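Local atomic coordinates of BIFUNCTIONAL PROTEIN Proline utilization A (PutA) (Corynebacterium freiburgense, PDB entry 5UX5), a protein that catalyses both oxidative steps from proline to glutamate, using an FAD-dependent proline dehydrogenase and an NAD-dependent aldehyde dehydrogenase joined in one chain. Residues 564-567 / 568-572; 709-712 / 713-716; 738-741 / 742-746; 947-950 / 951-955. All coordinates share one frame; numbering follows the deposited sequence.

Contact 1 of 4, residues 564-567 / 568-572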
loop_
_atom_site.group_PDB
_atom_site.type_symbol
_atom_site.label_atom_id
_atom_site.label_comp_id
_atom_site.label_asym_id
_atom_site.label_seq_id
_atom_site.Cartn_x
_atom_site.Cartn_y
_atom_site.Cartn_z
ATOM N N ALA A 564 -12.365 4.731 -14.189
ATOM C CA ALA A 564 -13.625 5.208 -14.751
ATOM C C ALA A 564 -14.004 6.570 -14.181
ATOM O O ALA A 564 -14.384 7.476 -14.926
ATOM C CB ALA A 564 -14.737 4.193 -14.506
ATOM N N ARG A 565 -13.897 6.743 -12.864
ATOM C CA ARG A 565 -14.286 8.016 -12.256
ATOM C C ARG A 565 -13.287 9.123 -12.575
ATOM O O ARG A 565 -13.684 10.238 -12.933
ATOM C CB ARG A 565 -14.433 7.854 -10.742
ATOM C CG ARG A 565 -15.613 6.994 -10.358
ATOM C CD ARG A 565 -16.171 7.351 -8.983
ATOM N NE ARG A 565 -16.531 6.119 -8.286
ATOM C CZ ARG A 565 -17.657 5.445 -8.478
ATOM N NH1 ARG A 565 -17.845 4.310 -7.817
ATOM N NH2 ARG A 565 -18.590 5.912 -9.318
ATOM N N TYR A 566 -11.993 8.824 -12.497
ATOM C CA TYR A 566 -10.977 9.828 -12.786
ATOM C C TYR A 566 -11.065 10.305 -14.234
ATOM O O TYR A 566 -11.078 11.511 -14.496
ATOM C CB TYR A 566 -9.590 9.273 -12.495
ATOM C CG TYR A 566 -8.506 10.301 -12.649
ATOM C CD1 TYR A 566 -8.415 11.337 -11.756
ATOM C CD2 TYR A 566 -7.562 10.238 -13.678
ATOM C CE1 TYR A 566 -7.438 12.296 -11.854
ATOM C CE2 TYR A 566 -6.544 11.219 -13.784
ATOM C CZ TYR A 566 -6.499 12.245 -12.866
ATOM O OH TYR A 566 -5.546 13.242 -12.897
ATOM N N TYR A 567 -11.112 9.373 -15.197
ATOM C CA TYR A 567 -11.132 9.796 -16.597
ATOM C C TYR A 567 -12.451 10.456 -16.950
ATOM O O TYR A 567 -12.494 11.276 -17.874
ATOM C CB TYR A 567 -10.830 8.635 -17.555
ATOM C CG TYR A 567 -9.406 8.071 -17.439
ATOM C CD1 TYR A 567 -8.326 8.890 -17.117
ATOM C CD2 TYR A 567 -9.152 6.716 -17.632
ATOM C CE1 TYR A 567 -7.033 8.366 -16.994
ATOM C CE2 TYR A 567 -7.855 6.190 -17.521
ATOM C CZ TYR A 567 -6.798 7.023 -17.201
ATOM O OH TYR A 567 -5.512 6.509 -17.077
ATOM N N ALA A 568 -13.527 10.133 -16.224
ATOM C CA ALA A 568 -14.768 10.896 -16.371
ATOM C C ALA A 568 -14.561 12.369 -16.016
ATOM O O ALA A 568 -14.947 13.262 -16.779
ATOM C CB ALA A 568 -15.869 10.286 -15.516
ATOM N N ARG A 569 -13.952 12.643 -14.856
ATOM C CA ARG A 569 -13.637 14.020 -14.490
ATOM C C ARG A 569 -12.727 14.664 -15.524
ATOM O O ARG A 569 -12.924 15.828 -15.882
ATOM C CB ARG A 569 -12.975 14.087 -13.107
ATOM C CG ARG A 569 -13.891 14.442 -11.936
ATOM C CD ARG A 569 -13.114 14.379 -10.595
ATOM N NE ARG A 569 -11.683 14.695 -10.763
ATOM C CZ ARG A 569 -10.786 14.812 -9.776
ATOM N NH1 ARG A 569 -11.138 14.646 -8.497
ATOM N NH2 ARG A 569 -9.523 15.104 -10.083
ATOM N N CYS A 570 -11.730 13.923 -16.022
ATOM C CA CYS A 570 -10.810 14.487 -17.011
ATOM C C CYS A 570 -11.539 14.877 -18.283
ATOM O O CYS A 570 -11.200 15.875 -18.924
ATOM C CB CYS A 570 -9.706 13.498 -17.347
ATOM S SG CYS A 570 -8.479 13.416 -16.132
ATOM N N ALA A 571 -12.517 14.074 -18.682
ATOM C CA ALA A 571 -13.235 14.357 -19.907
ATOM C C ALA A 571 -13.926 15.711 -19.819
ATOM O O ALA A 571 -13.896 16.506 -20.773
ATOM C CB ALA A 571 -14.232 13.235 -20.186
ATOM N N ASN A 572 -14.530 16.010 -18.673
ATOM C CA ASN A 572 -15.058 17.356 -18.478
ATOM C C ASN A 572 -13.956 18.410 -18.527
ATOM O O ASN A 572 -14.152 19.488 -19.088
ATOM C CB ASN A 572 -15.874 17.416 -17.191
ATOM C CG ASN A 572 -17.240 16.800 -17.384
ATOM O OD1 ASN A 572 -17.534 15.720 -16.895
ATOM N ND2 ASN A 572 -18.078 17.488 -18.148
#
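Cys570 lays its sulfur over one face of the Tyr566 ring, one helical turn back along the same helix. SG stands 4.1 Å from the ring centroid and 25° off the ring normal, displaced toward the rim so that CE2, at 3.8 Å from SG, is the ring atom it meets most closely. Tyr566 CG stands anti to the backbone nitrogen (chi1 -175°), while Cys570 SG is anti to the carbonyl carbon, beside its own N, which brings the two together. Arg569 approaches the same ring obliquely, its NH2 3.9 Å from Tyr566 CE1 and the guanidinium plane 52° from that of the ring. CE1 of Tyr567 comes in at the edge of the Tyr566 ring, in its plane. The backbone bonds of the helix hold both turns: Cys570 N donates to Tyr566 O at 2.9 Å and Ala571 N to Tyr567 O at 2.9 Å. Farther out, Arg569 NH2 hydrogen-bonds Gln883 and its guanidinium makes a cation-pi contact with Phe467, while the Tyr567 hydroxyl takes a hydrogen bond from Gly902 N. Within the aldehyde dehydrogenase part, helix 550-574 packs Ala564, Tyr567 and Ala571 on helix 599-611, while Ala564, Arg565 and Ala568 touch helix 517-533.

Contact 2 of 4, residues 709-712 / 713-716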
loop_
_atom_site.group_PDB
_atom_site.type_symbol
_atom_site.label_atom_id
_atom_site.label_comp_id
_atom_site.label_asym_id
_atom_site.label_seq_id
_atom_site.Cartn_x
_atom_site.Cartn_y
_atom_site.Cartn_z
ATOM N N ALA A 709 12.506 -0.610 5.846
ATOM C CA ALA A 709 13.086 -0.833 4.525
ATOM C C ALA A 709 12.901 -2.275 4.078
ATOM O O ALA A 709 12.433 -2.522 2.960
ATOM C CB ALA A 709 14.560 -0.461 4.513
ATOM N N VAL A 710 13.179 -3.241 4.968
ATOM C CA VAL A 710 13.013 -4.656 4.616
ATOM C C VAL A 710 11.573 -4.951 4.205
ATOM O O VAL A 710 11.320 -5.629 3.202
ATOM C CB VAL A 710 13.446 -5.570 5.775
ATOM C CG1 VAL A 710 12.821 -6.950 5.604
ATOM C CG2 VAL A 710 14.949 -5.689 5.843
ATOM N N ALA A 711 10.608 -4.494 5.000
ATOM C CA ALA A 711 9.204 -4.719 4.646
ATOM C C ALA A 711 8.847 -4.123 3.279
ATOM O O ALA A 711 8.103 -4.731 2.504
ATOM C CB ALA A 711 8.294 -4.134 5.724
ATOM N N ASP A 712 9.363 -2.938 2.957
ATOM C CA ASP A 712 9.021 -2.382 1.656
ATOM C C ASP A 712 9.830 -3.024 0.551
ATOM O O ASP A 712 9.309 -3.206 -0.550
ATOM C CB ASP A 712 9.202 -0.866 1.632
ATOM C CG ASP A 712 8.139 -0.149 2.431
ATOM O OD1 ASP A 712 6.972 -0.602 2.454
ATOM O OD2 ASP A 712 8.480 0.863 3.062
ATOM N N VAL A 713 11.079 -3.406 0.817
ATOM C CA VAL A 713 11.841 -4.076 -0.227
ATOM C C VAL A 713 11.229 -5.431 -0.561
ATOM O O VAL A 713 10.991 -5.743 -1.734
ATOM C CB VAL A 713 13.306 -4.233 0.165
ATOM C CG1 VAL A 713 13.896 -5.176 -0.801
ATOM C CG2 VAL A 713 14.021 -2.890 0.157
ATOM N N TYR A 714 10.901 -6.238 0.454
ATOM C CA TYR A 714 10.472 -7.591 0.122
ATOM C C TYR A 714 9.068 -7.592 -0.462
ATOM O O TYR A 714 8.798 -8.326 -1.416
ATOM C CB TYR A 714 10.614 -8.556 1.335
ATOM C CG TYR A 714 9.427 -8.705 2.287
ATOM C CD1 TYR A 714 8.327 -9.476 1.947
ATOM C CD2 TYR A 714 9.444 -8.112 3.547
ATOM C CE1 TYR A 714 7.250 -9.590 2.795
ATOM C CE2 TYR A 714 8.379 -8.236 4.412
ATOM C CZ TYR A 714 7.278 -8.982 4.035
ATOM O OH TYR A 714 6.193 -9.126 4.894
ATOM N N LYS A 715 8.186 -6.734 0.037
ATOM C CA LYS A 715 6.859 -6.644 -0.559
ATOM C C LYS A 715 6.904 -6.107 -1.983
ATOM O O LYS A 715 6.083 -6.512 -2.805
ATOM C CB LYS A 715 5.953 -5.751 0.275
ATOM C CG LYS A 715 5.642 -6.324 1.640
ATOM C CD LYS A 715 4.682 -5.478 2.483
ATOM C CE LYS A 715 4.679 -5.979 3.923
ATOM N NZ LYS A 715 4.933 -4.857 4.864
ATOM N N SER A 716 7.857 -5.217 -2.308
ATOM C CA SER A 716 7.952 -4.676 -3.668
ATOM C C SER A 716 8.605 -5.653 -4.633
ATOM O O SER A 716 8.321 -5.605 -5.842
ATOM C CB SER A 716 8.744 -3.367 -3.702
ATOM O OG SER A 716 8.071 -2.305 -3.054
#
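The Tyr714 ring lies against the preceding turn of its own helix, with Ala711 O over one face and Val710 O at the edge, near the ring plane. The edge contact brings CD2 of Tyr714 to 3.1 Å from Val710 O, and the same ring carbon is 3.6 Å from Ala711 CA. CG of Lys715 lies over the same face as Ala711 O, 3.8 Å above the plane and offset toward the rim. A chi1 of 90° turns the ring back over the backbone of Val710 and Ala711; the Val710 and Tyr714 side chains cross at a slant, CG1 of Val710 4.1 Å from Tyr714 CD2. Lys715 runs its aliphatic chain past Ala711 O and bends at the last torsion, which leaves NZ 3.5 Å from Ala711 CB.

One turn on, Ser716 grips Asp712 O twice. Its OG donates at 2.9 Å to Asp712 O and its backbone N at 3.0 Å to the same oxygen, the two arriving from opposite faces of the carbonyl plane. The serine hydroxyl also meets Ile877 N, which ties this turn of the helix to a neighbouring part of the chain. The Asp712 carboxylate is engaged through OD2 by His852 NE2.

Helix 706-718 is the crossover of a beta-alpha-beta unit between strands 696-700 and 728-734. Ala709 rests on Val700, and Val713 packs on Ile698 and Val731, one from each strand. Val710 and Tyr714 turn to helix 740-750, touching Phe740 and Ala747 respectively.

Contact 3 of 4, residues 738-741 / 742-746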
loop_
_atom_site.group_PDB
_atom_site.type_symbol
_atom_site.label_atom_id
_atom_site.label_comp_id
_atom_site.label_asym_id
_atom_site.label_seq_id
_atom_site.Cartn_x
_atom_site.Cartn_y
_atom_site.Cartn_z
ATOM N N GLY A 738 23.537 -2.794 8.601
ATOM C CA GLY A 738 23.200 -3.482 9.848
ATOM C C GLY A 738 22.227 -4.642 9.712
ATOM O O GLY A 738 22.475 -5.638 9.022
ATOM N N ARG A 739 21.120 -4.565 10.435
ATOM C CA ARG A 739 20.245 -5.729 10.493
ATOM C C ARG A 739 19.503 -5.991 9.182
ATOM O O ARG A 739 18.877 -7.052 9.059
ATOM C CB ARG A 739 19.259 -5.554 11.647
ATOM C CG ARG A 739 19.897 -4.919 12.882
ATOM C CD ARG A 739 18.986 -5.030 14.099
ATOM N NE ARG A 739 17.589 -4.765 13.761
ATOM C CZ ARG A 739 17.090 -3.545 13.596
ATOM N NH1 ARG A 739 17.870 -2.483 13.734
ATOM N NH2 ARG A 739 15.817 -3.378 13.304
ATOM N N PHE A 740 19.612 -5.085 8.200
ATOM C CA PHE A 740 18.802 -5.147 6.986
ATOM C C PHE A 740 18.858 -6.516 6.321
ATOM O O PHE A 740 17.825 -7.141 6.072
ATOM C CB PHE A 740 19.249 -4.069 5.982
ATOM C CG PHE A 740 18.473 -4.107 4.690
ATOM C CD1 PHE A 740 17.266 -3.416 4.573
ATOM C CD2 PHE A 740 18.912 -4.853 3.615
ATOM C CE1 PHE A 740 16.518 -3.469 3.416
ATOM C CE2 PHE A 740 18.164 -4.914 2.453
ATOM C CZ PHE A 740 16.958 -4.215 2.357
ATOM N N THR A 741 20.063 -6.977 5.981
ATOM C CA THR A 741 20.163 -8.171 5.151
ATOM C C THR A 741 19.650 -9.405 5.884
ATOM O O THR A 741 18.889 -10.198 5.311
ATOM C CB THR A 741 21.598 -8.383 4.687
ATOM O OG1 THR A 741 22.186 -7.117 4.341
ATOM C CG2 THR A 741 21.588 -9.304 3.468
ATOM N N ASP A 742 20.040 -9.582 7.153
ATOM C CA ASP A 742 19.508 -10.699 7.926
ATOM C C ASP A 742 17.983 -10.687 7.904
ATOM O O ASP A 742 17.347 -11.713 7.627
ATOM C CB ASP A 742 19.995 -10.642 9.373
ATOM C CG ASP A 742 21.411 -11.132 9.561
ATOM O OD1 ASP A 742 21.934 -11.962 8.760
ATOM O OD2 ASP A 742 21.993 -10.685 10.575
ATOM N N GLN A 743 17.378 -9.527 8.202
ATOM C CA GLN A 743 15.919 -9.435 8.266
ATOM C C GLN A 743 15.268 -9.684 6.910
ATOM O O GLN A 743 14.219 -10.341 6.834
ATOM C CB GLN A 743 15.490 -8.066 8.801
ATOM C CG GLN A 743 15.826 -7.846 10.266
ATOM C CD GLN A 743 14.720 -8.325 11.182
ATOM O OE1 GLN A 743 14.515 -9.530 11.341
ATOM N NE2 GLN A 743 13.998 -7.385 11.791
ATOM N N LEU A 744 15.846 -9.134 5.832
ATOM C CA LEU A 744 15.328 -9.396 4.493
ATOM C C LEU A 744 15.344 -10.883 4.189
ATOM O O LEU A 744 14.371 -11.430 3.656
ATOM C CB LEU A 744 16.141 -8.637 3.445
ATOM C CG LEU A 744 15.858 -9.026 1.989
ATOM C CD1 LEU A 744 14.421 -8.683 1.640
ATOM C CD2 LEU A 744 16.836 -8.377 1.017
ATOM N N ILE A 745 16.435 -11.557 4.543
ATOM C CA ILE A 745 16.515 -13.000 4.332
ATOM C C ILE A 745 15.417 -13.714 5.110
ATOM O O ILE A 745 14.680 -14.539 4.556
ATOM C CB ILE A 745 17.918 -13.515 4.704
ATOM C CG1 ILE A 745 18.931 -13.028 3.673
ATOM C CG2 ILE A 745 17.946 -15.026 4.825
ATOM C CD1 ILE A 745 20.323 -13.355 4.001
ATOM N N ASP A 746 15.254 -13.368 6.395
ATOM C CA ASP A 746 14.227 -14.001 7.220
ATOM C C ASP A 746 12.834 -13.776 6.635
ATOM O O ASP A 746 12.017 -14.701 6.540
ATOM C CB ASP A 746 14.328 -13.476 8.650
ATOM C CG ASP A 746 13.445 -14.251 9.629
ATOM O OD1 ASP A 746 13.025 -15.377 9.289
ATOM O OD2 ASP A 746 13.189 -13.750 10.752
#
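Arg739 opens the contact through its carbonyl oxygen, which takes the backbone N-H of Gln743 at 3.0 Å with an N-H...O angle of 170°. The aliphatic root of Gln743 folds over the same oxygen, its CG 3.4 Å from Arg739 O. Beyond the two segments both side chains turn to Asp707: Arg739 forms a salt bridge with OD2, while NE2 of Gln743 donates to OD1 and also to Ala160 O. One carboxylate thus draws together two side chains four residues apart.

Phe740 comes next. Its O accepts from Leu744 N at 2.8 Å, and its side chain runs alongside that of Leu744, both pointing the same way. The ring carbon CE2 of Phe740 meets the methyl CD2 of Leu744 at 4.0 Å, an oblique approach; CG of both residues stands anti to the backbone nitrogen (178° and 169°), which is what aligns them.

Thr741 follows, with its O bonded to Ile745 N at 2.9 Å. The isoleucine lays CG1 close to that oxygen, 3.3 Å from Thr741 O, and both side chains also touch Leu788.

Such i to i+4 pairing is that of an alpha helix, here in the N-terminal part of helix 740-750. This helix follows strand 728-734 in the aldehyde dehydrogenase fold, and Phe740 packs it on Val731 and Leu733 of that strand and on Ala709 and Val710 of helix 706-718.

Contact 4 of 4, residues 947-950 / 951-955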
loop_
_atom_site.group_PDB
_atom_site.type_symbol
_atom_site.label_atom_id
_atom_site.label_comp_id
_atom_site.label_asym_id
_atom_site.label_seq_id
_atom_site.Cartn_x
_atom_site.Cartn_y
_atom_site.Cartn_z
ATOM N N ILE A 947 1.447 31.655 -19.070
ATOM C CA ILE A 947 0.230 31.312 -18.328
ATOM C C ILE A 947 0.202 29.829 -17.999
ATOM O O ILE A 947 -0.167 29.431 -16.883
ATOM C CB ILE A 947 -1.031 31.722 -19.107
ATOM C CG1 ILE A 947 -1.099 33.207 -19.294
ATOM C CG2 ILE A 947 -2.273 31.203 -18.438
ATOM C CD1 ILE A 947 -2.176 33.522 -20.264
ATOM N N ALA A 948 0.545 28.989 -18.968
ATOM C CA ALA A 948 0.606 27.556 -18.695
ATOM C C ALA A 948 1.642 27.258 -17.621
ATOM O O ALA A 948 1.403 26.444 -16.730
ATOM C CB ALA A 948 0.913 26.783 -19.982
ATOM N N TRP A 949 2.771 27.960 -17.646
ATOM C CA TRP A 949 3.782 27.714 -16.631
ATOM C C TRP A 949 3.272 28.110 -15.250
ATOM O O TRP A 949 3.479 27.373 -14.282
ATOM C CB TRP A 949 5.073 28.454 -16.991
ATOM C CG TRP A 949 6.298 27.862 -16.356
ATOM C CD1 TRP A 949 6.927 28.292 -15.230
ATOM C CD2 TRP A 949 7.003 26.695 -16.788
ATOM N NE1 TRP A 949 7.983 27.491 -14.945
ATOM C CE2 TRP A 949 8.059 26.494 -15.884
ATOM C CE3 TRP A 949 6.846 25.800 -17.857
ATOM C CZ2 TRP A 949 8.967 25.438 -16.012
ATOM C CZ3 TRP A 949 7.756 24.747 -17.987
ATOM C CH2 TRP A 949 8.798 24.582 -17.067
ATOM N N ARG A 950 2.563 29.242 -15.148
ATOM C CA ARG A 950 1.995 29.659 -13.867
ATOM C C ARG A 950 0.895 28.720 -13.388
ATOM O O ARG A 950 0.734 28.510 -12.179
ATOM C CB ARG A 950 1.432 31.069 -13.954
ATOM C CG ARG A 950 2.440 32.148 -14.187
ATOM C CD ARG A 950 1.752 33.473 -14.179
ATOM N NE ARG A 950 2.648 34.518 -14.628
ATOM C CZ ARG A 950 2.323 35.803 -14.692
ATOM N NH1 ARG A 950 1.124 36.209 -14.316
ATOM N NH2 ARG A 950 3.200 36.684 -15.129
ATOM N N THR A 951 0.098 28.183 -14.314
ATOM C CA THR A 951 -1.086 27.420 -13.943
ATOM C C THR A 951 -0.739 25.996 -13.538
ATOM O O THR A 951 -1.220 25.499 -12.512
ATOM C CB THR A 951 -2.059 27.386 -15.117
ATOM O OG1 THR A 951 -2.666 28.680 -15.265
ATOM C CG2 THR A 951 -3.145 26.337 -14.851
ATOM N N GLU A 952 0.122 25.347 -14.323
ATOM C CA GLU A 952 0.360 23.916 -14.258
ATOM C C GLU A 952 1.853 23.577 -14.140
ATOM O O GLU A 952 2.307 23.076 -13.099
ATOM C CB GLU A 952 -0.256 23.262 -15.506
ATOM C CG GLU A 952 -0.188 21.724 -15.544
ATOM C CD GLU A 952 -1.262 21.095 -14.690
ATOM O OE1 GLU A 952 -1.925 21.848 -13.938
ATOM O OE2 GLU A 952 -1.438 19.859 -14.743
ATOM N N PHE A 953 2.639 23.900 -15.179
ATOM C CA PHE A 953 3.929 23.232 -15.365
ATOM C C PHE A 953 4.964 23.611 -14.310
ATOM O O PHE A 953 5.852 22.812 -14.017
ATOM C CB PHE A 953 4.453 23.513 -16.772
ATOM C CG PHE A 953 3.531 23.034 -17.858
ATOM C CD1 PHE A 953 3.043 21.732 -17.833
ATOM C CD2 PHE A 953 3.147 23.875 -18.894
ATOM C CE1 PHE A 953 2.190 21.281 -18.810
ATOM C CE2 PHE A 953 2.302 23.441 -19.884
ATOM C CZ PHE A 953 1.816 22.144 -19.848
ATOM N N GLY A 954 4.907 24.814 -13.772
ATOM C CA GLY A 954 5.830 25.268 -12.768
ATOM C C GLY A 954 5.431 24.935 -11.359
ATOM O O GLY A 954 6.084 25.393 -10.419
ATOM N N VAL A 955 4.350 24.194 -11.168
ATOM C CA VAL A 955 3.834 23.887 -9.838
ATOM C C VAL A 955 4.048 22.413 -9.512
ATOM O O VAL A 955 3.833 21.533 -10.356
ATOM C CB VAL A 955 2.340 24.231 -9.708
ATOM C CG1 VAL A 955 1.920 24.043 -8.279
ATOM C CG2 VAL A 955 2.066 25.661 -10.189
#
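Ala948 O is shared by two backbone donors, Glu952 N at 2.9 Å and Phe953 N at 3.2 Å, which reach it from opposite faces of its plane; a weak third bond comes from Thr951 N. The i to i+5 bond from Phe953 is repeated by Gly954, whose N sits 3.0 Å from Trp949 O, on a lone pair in the carbonyl plane. Ile947 O is likewise held twice, by the N and the OG1 of Thr951, the hydroxyl at 3.1 Å from Ile947 O.

Over this widened turn lies the indole of Trp949. Gly954 CA makes a CH-pi contact with the five-membered ring, 4.0 Å from its centroid and 18° off the normal, while CB of Phe953 comes to 3.5 Å from Trp949 CE3. The Trp949 and Phe953 side chains cross at about a right angle. Phe953 CG is anti to its carbonyl carbon, beside the backbone N (chi1 -60°), which swings the phenyl back to Ala948, its CE2 3.6 Å from Ala948 CB; the ring also meets Tyr971 edge-to-face.

Glu952 OE2 hydrogen-bonds Tyr971 OH of strand 965-980, and Trp949 and Phe953 pack on Leu1056 of strand 1056-1064. Paired i to i+5 bonds mark a pi-type turn at the C-terminal end of helix 936-953.

Contacts 2 and 3 are neighbours, their centres about 11 Å apart: Val710 CG2 lies 3.2 Å from Phe740 O, and Tyr714 CB meets Leu744 CD1 at 3.8 Å, so helices 706-718 and 740-750 pack directly together. Contacts 1 and 2 are largely buried, whereas contacts 3 and 4 are only partly so. Contact 1 is remote from this pair, about 33 Å from contact 2 between centres. Contact 4 lies on the same side of the chain's centre as contact 1, about 21 Å away between centres and about 8 Å between nearest atoms, without touching. Chemistry varies: sulfur on a ring in contact 1, a serine gripping a carbonyl in contact 2, a phenylalanine-leucine pair beside a shared carboxylate in contact 3, a widened helix end in contact 4.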